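Local structure of citrate synthase (Mycobacterium tuberculosis, 4TVM) at residues L33-L36 against L37-G41; I68-R72 against G73-D77; L116-D119 against L120-F123. The protein catalyses the condensation of oxaloacetate with acetyl-CoA, consuming water and releasing citrate and coenzyme A. All coordinates share one frame; numbering follows the deposited sequence.

Contact 1: residues L33-L36 against L37-G41; sequences LGPL and LAKTG
Lys39 sets the first two carbons of its side chain just past the carbonyl oxygen of Pro35, a good example of a long residue that makes its local contact near the root. CB stands 3.7 Å from Pro35 O. CG meets the same oxygen at 3.6 Å and also lies 4.2 Å from Pro35 CG. CG takes its place beside its own backbone N (chi1 -53°), which keeps it close to the proline oxygen. The chain then bends at chi2 (-97°), so that CD, CE and NZ lead away from residues 33-36. From the same residue comes the main polar link: Lys39 N gives its hydrogen to Pro35 O at 2.6 Å, nearly along the C=O axis, although the N-H...O angle is only 137°. Thr40 N reaches Leu36 O in a second bond, also from residue i+4 back to i, but the position of that oxygen is less certain. Next to it, Leu36 CD1 approaches Thr40 CG2 at 4.1 Å, the two side chains crossing at a slant. The peptides before Ala38 and Lys39 are both modelled as cis, and no regular helix forms. Asn51 of the second subunit accepts from Leu37 N through OD1, and Leu36 also packs on it. An irregular turn, closed from residue i to i+4, thus joins strand 29-32 to strand 42-45 at the subunit interface.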
loop_
_atom_site.group_PDB
_atom_site.type_symbol
_atom_site.label_atom_id
_atom_site.label_comp_id
_atom_site.label_asym_id
_atom_site.label_seq_id
_atom_site.Cartn_x
_atom_site.Cartn_y
_atom_site.Cartn_z
ATOM N N LEU A 33 -8.360 11.571 21.184
ATOM C CA LEU A 33 -8.127 12.897 20.685
ATOM C C LEU A 33 -9.499 13.321 20.224
ATOM O O LEU A 33 -10.320 12.470 19.884
ATOM C CB LEU A 33 -7.126 12.867 19.546
ATOM C CG LEU A 33 -5.767 12.289 19.954
ATOM C CD1 LEU A 33 -4.737 12.559 18.869
ATOM C CD2 LEU A 33 -5.301 12.843 21.295
ATOM N N GLY A 34 -9.788 14.610 20.295
ATOM C CA GLY A 34 -11.074 15.105 19.846
ATOM C C GLY A 34 -10.846 15.629 18.449
ATOM O O GLY A 34 -10.194 14.958 17.641
ATOM N N PRO A 35 -11.413 16.808 18.152
ATOM C CA PRO A 35 -10.874 17.654 17.094
ATOM C C PRO A 35 -9.673 18.423 17.665
ATOM O O PRO A 35 -9.769 19.608 18.008
ATOM C CB PRO A 35 -12.053 18.562 16.700
ATOM C CG PRO A 35 -13.082 18.419 17.778
ATOM C CD PRO A 35 -12.764 17.203 18.595
ATOM N N LEU A 36 -8.547 17.722 17.782
ATOM C CA LEU A 36 -7.402 18.255 18.515
ATOM C C LEU A 36 -6.873 19.580 17.977
ATOM O O LEU A 36 -6.490 20.431 18.770
ATOM C CB LEU A 36 -6.267 17.235 18.616
ATOM C CG LEU A 36 -5.020 17.679 19.397
ATOM C CD1 LEU A 36 -5.340 18.111 20.818
ATOM C CD2 LEU A 36 -3.992 16.568 19.425
ATOM N N LEU A 37 -6.841 19.769 16.660
ATOM C CA LEU A 37 -6.530 21.105 16.124
ATOM C C LEU A 37 -7.561 21.585 15.143
ATOM O O LEU A 37 -7.993 20.804 14.318
ATOM C CB LEU A 37 -5.158 21.167 15.446
ATOM C CG LEU A 37 -4.653 20.325 14.262
ATOM C CD1 LEU A 37 -5.341 20.559 12.922
ATOM C CD2 LEU A 37 -3.178 20.679 14.120
ATOM N N ALA A 38 -8.068 22.809 15.291
ATOM C CA ALA A 38 -8.419 23.372 16.578
ATOM C C ALA A 38 -9.559 22.437 16.820
ATOM O O ALA A 38 -10.143 21.953 15.839
ATOM C CB ALA A 38 -8.895 24.808 16.459
ATOM N N LYS A 39 -9.939 22.165 18.060
ATOM C CA LYS A 39 -9.892 23.057 19.217
ATOM C C LYS A 39 -8.594 23.706 19.680
ATOM O O LYS A 39 -8.653 24.699 20.406
ATOM C CB LYS A 39 -10.428 22.281 20.420
ATOM C CG LYS A 39 -11.792 21.645 20.211
ATOM C CD LYS A 39 -12.921 22.499 20.768
ATOM C CE LYS A 39 -14.115 21.633 21.149
ATOM N NZ LYS A 39 -15.102 22.400 21.957
ATOM N N THR A 40 -7.438 23.150 19.345
ATOM C CA THR A 40 -6.195 23.623 19.950
ATOM C C THR A 40 -5.085 24.089 19.027
ATOM O O THR A 40 -4.055 24.549 19.515
ATOM C CB THR A 40 -5.588 22.516 20.836
ATOM O OG1 THR A 40 -4.979 21.515 20.018
ATOM C CG2 THR A 40 -6.659 21.865 21.707
ATOM N N GLY A 41 -5.247 23.966 17.714
ATOM C CA GLY A 41 -4.144 24.278 16.803
ATOM C C GLY A 41 -2.857 23.492 17.059
ATOM O O GLY A 41 -1.756 23.954 16.731
#

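Contact 2: residues I68-R72 against G73-D77; sequences ILRYR and GYPID
Leu69 and Ile76 meet at a slant, Leu69 CD2 lying 3.9 Å from Ile76 CG1, and this pair opens a small apolar cluster where the hairpin passes into a helix. With CG1 set opposite its own backbone N (chi1 -162°), Ile76 carries CD1 towards the tyrosine ring of Tyr71, 3.5 Å from Tyr71 CE2. That methyl approaches the ring obliquely. At its far end, Tyr71 OH is hydrogen-bonded to Ile227 O. Tyr74 is turned differently: the edge of its ring, at CD2, faces Tyr71 O at 3.3 Å.

Arg70 and Pro75 project from the face of the sheet opposite Tyr71 and Tyr74. The arginine chain is extended from CG to NE; its CG rests 3.9 Å from Pro75 CG, which sits at the edge of the guanidinium. Ile68 CG2 lies over the centre of one guanidinium face, and NH1 forms a salt bridge with Glu26.

Two backbone bonds join the strands in the pair Tyr71 with Tyr74: Tyr71 N to Tyr74 O at 2.9 Å and Tyr74 N to Tyr71 O at 3.1 Å. The second is fairly straight (161°), yet its donor stands above the carbonyl plane. Water 1 accepts from Gly73 N at the corner and donates weakly to Arg70 O. Leu69 also touches Arg318, a residue of the oxaloacetate pocket. The whole is a beta hairpin with a two-residue loop, Arg72 and Gly73, in a type I' turn, and Pro75 occupies the N-cap position of helix 76-82.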
loop_
_atom_site.group_PDB
_atom_site.type_symbol
_atom_site.label_atom_id
_atom_site.label_comp_id
_atom_site.label_asym_id
_atom_site.label_seq_id
_atom_site.Cartn_x
_atom_site.Cartn_y
_atom_site.Cartn_z
ATOM N N ILE A 68 1.019 -12.766 25.578
ATOM C CA ILE A 68 -0.181 -13.405 25.070
ATOM C C ILE A 68 -0.360 -13.108 23.585
ATOM O O ILE A 68 -0.054 -11.992 23.129
ATOM C CB ILE A 68 -1.381 -12.844 25.837
ATOM C CG1 ILE A 68 -1.338 -13.309 27.306
ATOM C CG2 ILE A 68 -2.697 -13.260 25.202
ATOM C CD1 ILE A 68 -1.696 -12.210 28.290
ATOM N N LEU A 69 -0.829 -14.111 22.836
ATOM C CA LEU A 69 -1.371 -13.890 21.491
ATOM C C LEU A 69 -2.654 -14.673 21.280
ATOM O O LEU A 69 -2.617 -15.898 21.192
ATOM C CB LEU A 69 -0.375 -14.328 20.432
ATOM C CG LEU A 69 -0.908 -14.302 18.993
ATOM C CD1 LEU A 69 -1.305 -12.901 18.588
ATOM C CD2 LEU A 69 0.154 -14.815 18.049
ATOM N N ARG A 70 -3.784 -13.992 21.138
ATOM C CA ARG A 70 -5.040 -14.694 20.860
ATOM C C ARG A 70 -5.759 -14.282 19.571
ATOM O O ARG A 70 -5.820 -13.100 19.244
ATOM C CB ARG A 70 -5.974 -14.418 21.995
ATOM C CG ARG A 70 -5.628 -15.195 23.259
ATOM C CD ARG A 70 -6.279 -14.543 24.472
ATOM N NE ARG A 70 -5.581 -14.901 25.689
ATOM C CZ ARG A 70 -5.588 -14.168 26.798
ATOM N NH1 ARG A 70 -6.238 -12.994 26.839
ATOM N NH2 ARG A 70 -4.915 -14.613 27.857
ATOM N N TYR A 71 -6.333 -15.236 18.849
ATOM C CA TYR A 71 -7.232 -14.877 17.742
ATOM C C TYR A 71 -8.670 -15.065 18.218
ATOM O O TYR A 71 -9.110 -16.191 18.490
ATOM C CB TYR A 71 -7.005 -15.731 16.498
ATOM C CG TYR A 71 -5.591 -15.746 15.924
ATOM C CD1 TYR A 71 -4.748 -14.647 15.987
ATOM C CD2 TYR A 71 -5.145 -16.852 15.239
ATOM C CE1 TYR A 71 -3.464 -14.676 15.399
ATOM C CE2 TYR A 71 -3.883 -16.901 14.685
ATOM C CZ TYR A 71 -3.055 -15.810 14.755
ATOM O OH TYR A 71 -1.823 -15.930 14.194
ATOM N N ARG A 72 -9.385 -13.950 18.338
ATOM C CA ARG A 72 -10.779 -13.950 18.766
ATOM C C ARG A 72 -10.944 -14.528 20.173
ATOM O O ARG A 72 -11.985 -15.084 20.515
ATOM C CB ARG A 72 -11.657 -14.682 17.749
ATOM C CG ARG A 72 -11.515 -14.157 16.323
ATOM C CD ARG A 72 -12.160 -12.792 16.197
ATOM N NE ARG A 72 -12.431 -12.364 14.825
ATOM C CZ ARG A 72 -13.065 -11.222 14.512
ATOM N NH1 ARG A 72 -13.515 -10.401 15.472
ATOM N NH2 ARG A 72 -13.258 -10.890 13.233
ATOM N N GLY A 73 -9.934 -14.341 21.002
ATOM C CA GLY A 73 -9.981 -14.781 22.399
ATOM C C GLY A 73 -9.226 -16.074 22.632
ATOM O O GLY A 73 -8.934 -16.409 23.783
ATOM N N TYR A 74 -8.922 -16.810 21.559
ATOM C CA TYR A 74 -8.340 -18.142 21.667
ATOM C C TYR A 74 -6.824 -18.097 21.603
ATOM O O TYR A 74 -6.278 -17.506 20.693
ATOM C CB TYR A 74 -8.825 -19.010 20.535
ATOM C CG TYR A 74 -10.309 -19.216 20.510
ATOM C CD1 TYR A 74 -10.932 -20.022 21.467
ATOM C CD2 TYR A 74 -11.101 -18.634 19.521
ATOM C CE1 TYR A 74 -12.299 -20.225 21.452
ATOM C CE2 TYR A 74 -12.467 -18.842 19.491
ATOM C CZ TYR A 74 -13.059 -19.639 20.451
ATOM O OH TYR A 74 -14.407 -19.867 20.425
ATOM N N PRO A 75 -6.138 -18.738 22.558
ATOM C CA PRO A 75 -4.677 -18.620 22.484
ATOM C C PRO A 75 -4.018 -19.410 21.346
ATOM O O PRO A 75 -4.557 -20.409 20.866
ATOM C CB PRO A 75 -4.209 -19.112 23.869
ATOM C CG PRO A 75 -5.374 -18.833 24.767
ATOM C CD PRO A 75 -6.588 -19.150 23.916
ATOM N N ILE A 76 -2.843 -18.920 20.936
ATOM C CA ILE A 76 -2.169 -19.368 19.744
ATOM C C ILE A 76 -1.683 -20.773 19.925
ATOM O O ILE A 76 -1.697 -21.554 18.974
ATOM C CB ILE A 76 -1.002 -18.427 19.356
ATOM C CG1 ILE A 76 -0.588 -18.641 17.893
ATOM C CG2 ILE A 76 0.204 -18.580 20.285
ATOM C CD1 ILE A 76 -1.723 -18.505 16.910
ATOM N N ASP A 77 -1.269 -21.118 21.143
ATOM C CA ASP A 77 -0.771 -22.463 21.398
ATOM C C ASP A 77 -1.893 -23.460 21.173
ATOM O O ASP A 77 -1.667 -24.524 20.632
ATOM C CB ASP A 77 -0.118 -22.601 22.791
ATOM C CG ASP A 77 -1.045 -22.208 23.957
ATOM O OD1 ASP A 77 -2.237 -21.937 23.752
ATOM O OD2 ASP A 77 -0.561 -22.171 25.104
HETATM O O HOH W 1 -8.438 -12.373 20.467
#

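Contact 3: residues L116-D119 against L120-F123; sequences LHED and LKRF
The carboxylate of Asp119 stands over one face of the Arg122 guanidinium, offset towards its rim, with the two planes 66° apart. Asp119 OD1 is 3.3 Å from Arg122 NH1, but it lies well out of the guanidinium plane. No N-H points at it, and the salt bridge is held by charge alone. Both residues set CG beside their own backbone N (chi1 -73° for Asp119, -83° for Arg122), and the two side chains run next to each other in the same direction. The other flat group, the imidazole of His117, is used at its edge: ND1 accepts from Asp119 N at 3.2 Å, with the donor in the ring plane. ND1 would then carry no proton in this bond, consistent with a proton on NE2 instead.

Glu118 and Lys121 also lie side by side, Glu118 OE1 approaching Lys121 CD at 3.2 Å. Their charged ends are not in direct contact; both are hydrogen-bonded to the hydroxyl of Tyr189. On the buried side, Leu116 CD1 meets Leu120 CD2 at 4.0 Å, crossing at an angle, and helices 133-147 and 159-182 pack around the pair. Phe123 leads its ring away to the second subunit, where it meets the rings of that subunit's Phe123 and Phe127.

Backbone bonds from Lys121 N to His117 O (2.9 Å) and from Arg122 N to Glu118 O (2.8 Å) set the i to i+4 rhythm. A histidine N-cap followed by the first turn of helix 118-122 is the motif, in a short helix, with Phe123 meeting the second subunit.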
loop_
_atom_site.group_PDB
_atom_site.type_symbol
_atom_site.label_atom_id
_atom_site.label_comp_id
_atom_site.label_asym_id
_atom_site.label_seq_id
_atom_site.Cartn_x
_atom_site.Cartn_y
_atom_site.Cartn_z
ATOM N N LEU A 116 -7.315 -20.615 -11.396
ATOM C CA LEU A 116 -7.317 -19.330 -12.073
ATOM C C LEU A 116 -7.910 -19.463 -13.463
ATOM O O LEU A 116 -7.774 -20.503 -14.125
ATOM C CB LEU A 116 -5.891 -18.817 -12.315
ATOM C CG LEU A 116 -4.811 -18.944 -11.270
ATOM C CD1 LEU A 116 -3.537 -18.313 -11.798
ATOM C CD2 LEU A 116 -5.229 -18.268 -9.994
ATOM N N HIS A 117 -8.527 -18.385 -13.913
ATOM C CA HIS A 117 -8.778 -18.154 -15.347
ATOM C C HIS A 117 -7.542 -18.514 -16.148
ATOM O O HIS A 117 -6.454 -17.995 -15.861
ATOM C CB HIS A 117 -9.101 -16.662 -15.608
ATOM C CG HIS A 117 -9.899 -16.437 -16.851
ATOM N ND1 HIS A 117 -9.333 -16.444 -18.109
ATOM C CD2 HIS A 117 -11.218 -16.205 -17.035
ATOM C CE1 HIS A 117 -10.268 -16.226 -19.013
ATOM N NE2 HIS A 117 -11.422 -16.087 -18.383
ATOM N N GLU A 118 -7.710 -19.379 -17.152
ATOM C CA GLU A 118 -6.605 -19.761 -18.038
ATOM C C GLU A 118 -5.758 -18.591 -18.575
ATOM O O GLU A 118 -4.533 -18.736 -18.739
ATOM C CB GLU A 118 -7.121 -20.559 -19.229
ATOM C CG GLU A 118 -7.156 -22.057 -18.995
ATOM C CD GLU A 118 -5.772 -22.614 -18.806
ATOM O OE1 GLU A 118 -5.461 -23.020 -17.669
ATOM O OE2 GLU A 118 -4.993 -22.604 -19.779
ATOM N N ASP A 119 -6.398 -17.462 -18.895
ATOM C CA ASP A 119 -5.653 -16.266 -19.301
ATOM C C ASP A 119 -4.771 -15.707 -18.189
ATOM O O ASP A 119 -3.654 -15.238 -18.437
ATOM C CB ASP A 119 -6.581 -15.178 -19.786
ATOM C CG ASP A 119 -7.179 -15.464 -21.134
ATOM O OD1 ASP A 119 -6.939 -16.537 -21.723
ATOM O OD2 ASP A 119 -7.924 -14.586 -21.605
ATOM N N LEU A 120 -5.273 -15.758 -16.962
ATOM C CA LEU A 120 -4.489 -15.337 -15.802
ATOM C C LEU A 120 -3.386 -16.303 -15.538
ATOM O O LEU A 120 -2.302 -15.917 -15.125
ATOM C CB LEU A 120 -5.333 -15.172 -14.548
ATOM C CG LEU A 120 -4.495 -14.620 -13.390
ATOM C CD1 LEU A 120 -4.030 -13.216 -13.702
ATOM C CD2 LEU A 120 -5.237 -14.656 -12.062
ATOM N N LYS A 121 -3.628 -17.559 -15.818
ATOM C CA LYS A 121 -2.534 -18.547 -15.839
ATOM C C LYS A 121 -1.491 -18.207 -16.872
ATOM O O LYS A 121 -0.321 -18.142 -16.552
ATOM C CB LYS A 121 -3.087 -19.921 -16.148
ATOM C CG LYS A 121 -2.162 -21.058 -15.795
ATOM C CD LYS A 121 -2.544 -22.309 -16.557
ATOM C CE LYS A 121 -1.699 -23.499 -16.143
ATOM N NZ LYS A 121 -1.205 -24.233 -17.324
ATOM N N ARG A 122 -1.933 -17.971 -18.115
ATOM C CA ARG A 122 -1.042 -17.629 -19.226
ATOM C C ARG A 122 -0.210 -16.364 -18.985
ATOM O O ARG A 122 0.940 -16.303 -19.366
ATOM C CB ARG A 122 -1.860 -17.446 -20.499
ATOM C CG ARG A 122 -2.211 -18.726 -21.243
ATOM C CD ARG A 122 -3.349 -18.477 -22.233
ATOM N NE ARG A 122 -3.100 -17.303 -23.071
ATOM C CZ ARG A 122 -3.937 -16.843 -24.004
ATOM N NH1 ARG A 122 -5.100 -17.451 -24.243
ATOM N NH2 ARG A 122 -3.601 -15.769 -24.715
ATOM N N PHE A 123 -0.820 -15.350 -18.378
ATOM C CA PHE A 123 -0.165 -14.103 -17.988
ATOM C C PHE A 123 1.153 -14.274 -17.236
ATOM O O PHE A 123 1.995 -13.401 -17.284
ATOM C CB PHE A 123 -1.148 -13.359 -17.107
ATOM C CG PHE A 123 -0.687 -12.017 -16.628
ATOM C CD1 PHE A 123 -0.020 -11.898 -15.423
ATOM C CD2 PHE A 123 -1.037 -10.875 -17.316
ATOM C CE1 PHE A 123 0.351 -10.657 -14.932
ATOM C CE2 PHE A 123 -0.661 -9.624 -16.842
ATOM C CZ PHE A 123 0.027 -9.515 -15.638
#

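How the contacts relate
The three contacts follow one another along the chain without touching, and together they illustrate how short-range motifs are spread over a large fold. Contact 2 is nearest the middle, about 17 Å from the chain centre, and alone lies close to the chemistry: the side chain of Tyr71 is about 8 Å from bound oxaloacetate, and that of Leu69 about 11 Å from that of Asp366, an active-site residue. Contacts 1 and 3 lie away from the active site and the oxaloacetate pocket, their centres 51 Å apart. Contacts 2 and 3 fall on opposite sides of the chain centre, with nearest atoms about 25 Å apart. All three contacts nevertheless reach the second subunit.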